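Local coordinates for SIS domain protein (PDB 3FXA) that probably binds a phosphorylated sugar through its SIS domain and is a putative sugar-phosphate isomerase, at residues K47-C53 with P73-P79; L90-D94 with K118-L122. All coordinates share one frame; numbering follows the deposited sequence.

Contact 1 comes first along the chain and closes before contact 2 opens; their centres lie about 12 Å apart, on the same side of the chain's centre. Both reach the same parallel sheet of the SIS domain, in which strand 48-51 stands between strand 74-76, outermost within this chain, and strand 95-99. Contact 1 pairs the first two of these strands, whereas contact 2 lies where the chain enters strands 95-99 and 121-126. The two meet: K47 NZ forms a salt bridge with D94 OD2 at 2.8 Å and also hydrogen-bonds V89 O, and V49 CG2 packs on L90 CD1 at 3.8 Å. Both also touch the second subunit, so this part of the sheet borders a subunit interface.

Contact 1 (K47-C53 with P73-P79); sequences KIVVAGC and PAVFLTP
Segments 47-53 and 73-79 form a parallel strand pair, the two strands of a right-handed beta-alpha-beta unit whose crossover is helix 55-69, in the parallel alpha/beta sheet of the SIS domain, strand order 2-1-3-4-5 (flavodoxin-like). The axes of strands 48-51 and 74-76 approach to 4.7 Å with 24° between their directions. Bridges I48-A74, V49-V75 and V50-F76 set the register, and four backbone bonds define the ladder: I48 N to P73 O, V75 N to I48 O, V50 N to V75 O, and L77 N to V50 O.

V49 and V75 share one face, and L77, just beyond the strand, adds to the packing on V49. V49 and V75 lie side by side, CG2 of V49 at 3.8 Å from CG1 of V75; the other V49 branch, CG1, which stands anti to the backbone N (chi1 -177°), sits against L77 CB at 3.6 Å. V75 also packs on V75 of the second subunit. On the other face, I48 and A74 meet through their CB atoms at 4.0 Å, while V50 and F76 both touch A60 of helix 55-69.

The F76 ring projects forward along the strand direction, its CG anti to the backbone N (chi1 179°), and therefore reaches past its own bridge partner. CD1 comes obliquely to V50 O at 3.3 Å, the same oxygen that accepts from L77 N. Beyond the strands, P79 opens helix 79-86 and its ring lies against both C53 and G52, joining that helix start to the loop after strand 48-51. G52 N is buried without a polar partner, but G52 O gathers two carbon contacts: F76 CZ arrives with the oxygen near its ring plane at 3.5 Å, and P79 CD lies 3.6 Å from G52 O.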
loop_
_atom_site.group_PDB
_atom_site.type_symbol
_atom_site.label_atom_id
_atom_site.label_comp_id
_atom_site.label_asym_id
_atom_site.label_seq_id
_atom_site.Cartn_x
_atom_site.Cartn_y
_atom_site.Cartn_z
ATOM N N LYS A 47 7.320 4.882 17.684
ATOM C CA LYS A 47 6.236 5.033 16.713
ATOM C C LYS A 47 5.126 4.060 17.002
ATOM O O LYS A 47 5.285 3.130 17.779
ATOM C CB LYS A 47 6.770 4.829 15.292
ATOM C CG LYS A 47 7.322 3.440 15.022
ATOM C CD LYS A 47 8.009 3.389 13.690
ATOM C CE LYS A 47 8.662 2.052 13.478
ATOM N NZ LYS A 47 9.682 1.693 14.516
ATOM N N ILE A 48 3.990 4.301 16.347
ATOM C CA ILE A 48 2.810 3.463 16.487
ATOM C C ILE A 48 2.763 2.504 15.292
ATOM O O ILE A 48 2.709 2.938 14.169
ATOM C CB ILE A 48 1.534 4.314 16.540
ATOM C CG1 ILE A 48 1.607 5.354 17.680
ATOM C CG2 ILE A 48 0.311 3.416 16.725
ATOM C CD1 ILE A 48 0.486 6.393 17.642
ATOM N N VAL A 49 2.752 1.208 15.542
ATOM C CA VAL A 49 2.698 0.211 14.456
ATOM C C VAL A 49 1.287 -0.369 14.533
ATOM O O VAL A 49 0.901 -0.877 15.573
ATOM C CB VAL A 49 3.775 -0.874 14.652
ATOM C CG1 VAL A 49 3.746 -1.847 13.506
ATOM C CG2 VAL A 49 5.162 -0.226 14.759
ATOM N N VAL A 50 0.496 -0.279 13.458
ATOM C CA VAL A 50 -0.898 -0.777 13.487
ATOM C C VAL A 50 -1.059 -1.915 12.484
ATOM O O VAL A 50 -0.636 -1.773 11.340
ATOM C CB VAL A 50 -1.943 0.322 13.230
ATOM C CG1 VAL A 50 -3.375 -0.109 13.704
ATOM C CG2 VAL A 50 -1.539 1.610 13.935
ATOM N N ALA A 51 -1.693 -3.014 12.914
ATOM C CA ALA A 51 -1.959 -4.176 12.048
ATOM C C ALA A 51 -3.433 -4.582 12.043
ATOM O O ALA A 51 -4.100 -4.560 13.071
ATOM C CB ALA A 51 -1.124 -5.373 12.511
ATOM N N GLY A 52 -3.921 -4.985 10.882
ATOM C CA GLY A 52 -5.278 -5.480 10.716
ATOM C C GLY A 52 -5.385 -6.137 9.352
ATOM O O GLY A 52 -4.534 -5.880 8.469
ATOM N N CYS A 53 -6.401 -6.990 9.218
ATOM C CA CYS A 53 -6.747 -7.712 7.987
ATOM C C CYS A 53 -8.081 -7.199 7.440
ATOM O O CYS A 53 -9.023 -6.966 8.207
ATOM C CB CYS A 53 -6.908 -9.195 8.282
ATOM S SG CYS A 53 -5.427 -10.025 8.785
ATOM N N PRO A 73 4.338 9.676 14.887
ATOM C CA PRO A 73 4.749 8.736 13.830
ATOM C C PRO A 73 4.055 7.392 13.942
ATOM O O PRO A 73 3.964 6.834 15.053
ATOM C CB PRO A 73 6.243 8.550 14.054
ATOM C CG PRO A 73 6.658 9.538 15.013
ATOM C CD PRO A 73 5.518 10.329 15.490
ATOM N N ALA A 74 3.570 6.912 12.802
ATOM C CA ALA A 74 2.811 5.674 12.713
ATOM C C ALA A 74 3.056 4.995 11.378
ATOM O O ALA A 74 3.340 5.657 10.384
ATOM C CB ALA A 74 1.362 5.967 12.891
ATOM N N VAL A 75 2.952 3.675 11.383
ATOM C CA VAL A 75 3.176 2.836 10.197
ATOM C C VAL A 75 2.212 1.667 10.191
ATOM O O VAL A 75 1.900 1.126 11.261
ATOM C CB VAL A 75 4.631 2.311 10.136
ATOM C CG1 VAL A 75 4.919 1.363 11.277
ATOM C CG2 VAL A 75 4.839 1.593 8.799
ATOM N N PHE A 76 1.734 1.300 9.000
ATOM C CA PHE A 76 0.871 0.132 8.849
ATOM C C PHE A 76 1.753 -1.100 8.735
ATOM O O PHE A 76 2.719 -1.093 7.961
ATOM C CB PHE A 76 -0.052 0.221 7.630
ATOM C CG PHE A 76 -0.929 -0.994 7.466
ATOM C CD1 PHE A 76 -1.947 -1.252 8.378
ATOM C CD2 PHE A 76 -0.734 -1.876 6.415
ATOM C CE1 PHE A 76 -2.756 -2.396 8.273
ATOM C CE2 PHE A 76 -1.538 -3.011 6.277
ATOM C CZ PHE A 76 -2.565 -3.264 7.207
ATOM N N LEU A 77 1.441 -2.133 9.504
ATOM C CA LEU A 77 2.144 -3.420 9.435
ATOM C C LEU A 77 1.248 -4.432 8.720
ATOM O O LEU A 77 0.267 -4.900 9.297
ATOM C CB LEU A 77 2.520 -3.878 10.840
ATOM C CG LEU A 77 3.244 -5.219 11.004
ATOM C CD1 LEU A 77 4.573 -5.241 10.212
ATOM C CD2 LEU A 77 3.508 -5.501 12.435
ATOM N N THR A 78 1.585 -4.772 7.464
ATOM C CA THR A 78 0.811 -5.721 6.636
ATOM C C THR A 78 1.076 -7.142 7.168
ATOM O O THR A 78 2.221 -7.583 7.140
ATOM C CB THR A 78 1.216 -5.622 5.115
ATOM O OG1 THR A 78 1.080 -4.266 4.680
ATOM C CG2 THR A 78 0.370 -6.522 4.253
ATOM N N PRO A 79 0.037 -7.845 7.708
ATOM C CA PRO A 79 0.295 -9.178 8.298
ATOM C C PRO A 79 0.981 -10.226 7.366
ATOM O O PRO A 79 1.788 -11.028 7.850
ATOM C CB PRO A 79 -1.094 -9.624 8.784
ATOM C CG PRO A 79 -1.814 -8.354 9.033
ATOM C CD PRO A 79 -1.356 -7.417 7.961
#

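Contact 2 (L90-D94 with K118-L122); sequences LQKED and KGSTL
K118 NZ donates to L90 O at 2.7 Å, nearly along the C=O axis (170° at the oxygen). The lysine CD and CE lie beside that same carbonyl, and a bend at chi4 (-73°) turns the ammonium onto it; NZ also has a salt bridge to E71 of the second subunit and a water that links it to Q91 OE1. Q91 NE2, for its part, bonds G88 O and E71 of the second subunit. S120 OG donates to Q91 O, also at 2.7 Å, from 55° above the carbonyl plane. D94 N reaches this oxygen from the opposite face, closing the type I turn Q91-D94, so two donors grip one acceptor. Within the turn, Q91 N bonds to D94 OD2, met from above the carboxylate plane. T121 N completes the polar set by donating to D94 O at 3.0 Å, and a water joins D94 O to T121 OG1.

Packing accompanies these bonds. L90 CG rests 3.3 Å from S120 OG, and L90 CD2 meets K118 CD at 4.1 Å. K92 lays its CB over the helix end, 3.3 Å from K118 O, just where G119 leaves helical geometry with positive phi.

The contact thus ties the loop between helix 79-86 and strand 95-99 to the turn from helix 112-118 into strand 121-126, with L90 touching both C115 of that helix and V49 of strand 48-51.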
loop_
_atom_site.group_PDB
_atom_site.type_symbol
_atom_site.label_atom_id
_atom_site.label_comp_id
_atom_site.label_asym_id
_atom_site.label_seq_id
_atom_site.Cartn_x
_atom_site.Cartn_y
_atom_site.Cartn_z
ATOM N N LEU A 90 9.038 -3.029 14.031
ATOM C CA LEU A 90 8.577 -2.915 15.414
ATOM C C LEU A 90 9.768 -2.918 16.364
ATOM O O LEU A 90 10.602 -3.829 16.327
ATOM C CB LEU A 90 7.663 -4.090 15.763
ATOM C CG LEU A 90 7.066 -4.113 17.178
ATOM C CD1 LEU A 90 6.137 -2.901 17.303
ATOM C CD2 LEU A 90 6.335 -5.414 17.424
ATOM N N GLN A 91 9.847 -1.898 17.206
ATOM C CA GLN A 91 10.948 -1.759 18.181
ATOM C C GLN A 91 10.413 -1.637 19.622
ATOM O O GLN A 91 9.208 -1.457 19.854
ATOM C CB GLN A 91 11.871 -0.601 17.760
ATOM C CG GLN A 91 12.514 -0.809 16.407
ATOM C CD GLN A 91 13.398 -2.049 16.376
ATOM O OE1 GLN A 91 14.162 -2.299 17.312
ATOM N NE2 GLN A 91 13.319 -2.824 15.297
ATOM N N LYS A 92 11.326 -1.771 20.593
ATOM C CA LYS A 92 10.973 -1.765 22.044
ATOM C C LYS A 92 10.145 -0.549 22.515
ATOM O O LYS A 92 9.198 -0.720 23.263
ATOM C CB LYS A 92 12.246 -1.962 22.910
ATOM C CG LYS A 92 12.017 -1.998 24.432
ATOM C CD LYS A 92 13.314 -2.415 25.130
ATOM C CE LYS A 92 13.169 -2.448 26.641
ATOM N NZ LYS A 92 12.188 -3.482 27.094
ATOM N N GLU A 93 10.451 0.628 21.973
ATOM C CA GLU A 93 9.836 1.906 22.344
ATOM C C GLU A 93 8.530 2.154 21.599
ATOM O O GLU A 93 7.923 3.231 21.759
ATOM C CB GLU A 93 10.783 3.107 22.076
ATOM C CG GLU A 93 12.302 2.901 22.361
ATOM C CD GLU A 93 13.068 2.152 21.237
ATOM O OE1 GLU A 93 12.828 2.404 20.035
ATOM O OE2 GLU A 93 13.911 1.299 21.572
ATOM N N ASP A 94 8.072 1.174 20.824
ATOM C CA ASP A 94 6.876 1.331 20.008
ATOM C C ASP A 94 5.606 0.814 20.676
ATOM O O ASP A 94 5.642 0.075 21.664
ATOM C CB ASP A 94 7.039 0.602 18.663
ATOM C CG ASP A 94 8.139 1.187 17.779
ATOM O OD1 ASP A 94 8.633 2.297 18.032
ATOM O OD2 ASP A 94 8.480 0.490 16.793
ATOM N N LYS A 118 10.290 -8.332 21.706
ATOM C CA LYS A 118 10.803 -6.980 21.491
ATOM C C LYS A 118 10.511 -6.038 22.657
ATOM O O LYS A 118 11.221 -5.054 22.810
ATOM C CB LYS A 118 10.269 -6.404 20.171
ATOM C CG LYS A 118 10.862 -7.106 18.967
ATOM C CD LYS A 118 10.139 -6.874 17.661
ATOM C CE LYS A 118 11.015 -7.149 16.435
ATOM N NZ LYS A 118 12.064 -6.093 16.189
ATOM N N GLY A 119 9.494 -6.346 23.464
ATOM C CA GLY A 119 9.123 -5.528 24.626
ATOM C C GLY A 119 8.240 -4.316 24.327
ATOM O O GLY A 119 8.094 -3.431 25.166
ATOM N N SER A 120 7.601 -4.297 23.158
ATOM C CA SER A 120 6.719 -3.195 22.772
ATOM C C SER A 120 5.442 -3.224 23.601
ATOM O O SER A 120 5.121 -4.243 24.252
ATOM C CB SER A 120 6.311 -3.291 21.285
ATOM O OG SER A 120 7.426 -3.440 20.399
ATOM N N THR A 121 4.713 -2.111 23.550
ATOM C CA THR A 121 3.401 -1.993 24.185
ATOM C C THR A 121 2.330 -2.522 23.232
ATOM O O THR A 121 2.276 -2.083 22.104
ATOM C CB THR A 121 3.066 -0.534 24.572
ATOM O OG1 THR A 121 3.999 -0.054 25.550
ATOM C CG2 THR A 121 1.665 -0.477 25.191
ATOM N N LEU A 122 1.505 -3.469 23.677
ATOM C CA LEU A 122 0.415 -4.022 22.861
ATOM C C LEU A 122 -0.952 -3.423 23.262
ATOM O O LEU A 122 -1.346 -3.502 24.430
ATOM C CB LEU A 122 0.370 -5.548 22.982
ATOM C CG LEU A 122 -0.718 -6.285 22.192
ATOM C CD1 LEU A 122 -0.674 -5.862 20.701
ATOM C CD2 LEU A 122 -0.626 -7.780 22.367
HETATM O O HOH W 1 13.978 -5.456 18.250
HETATM O O HOH W 2 6.206 1.120 24.279
#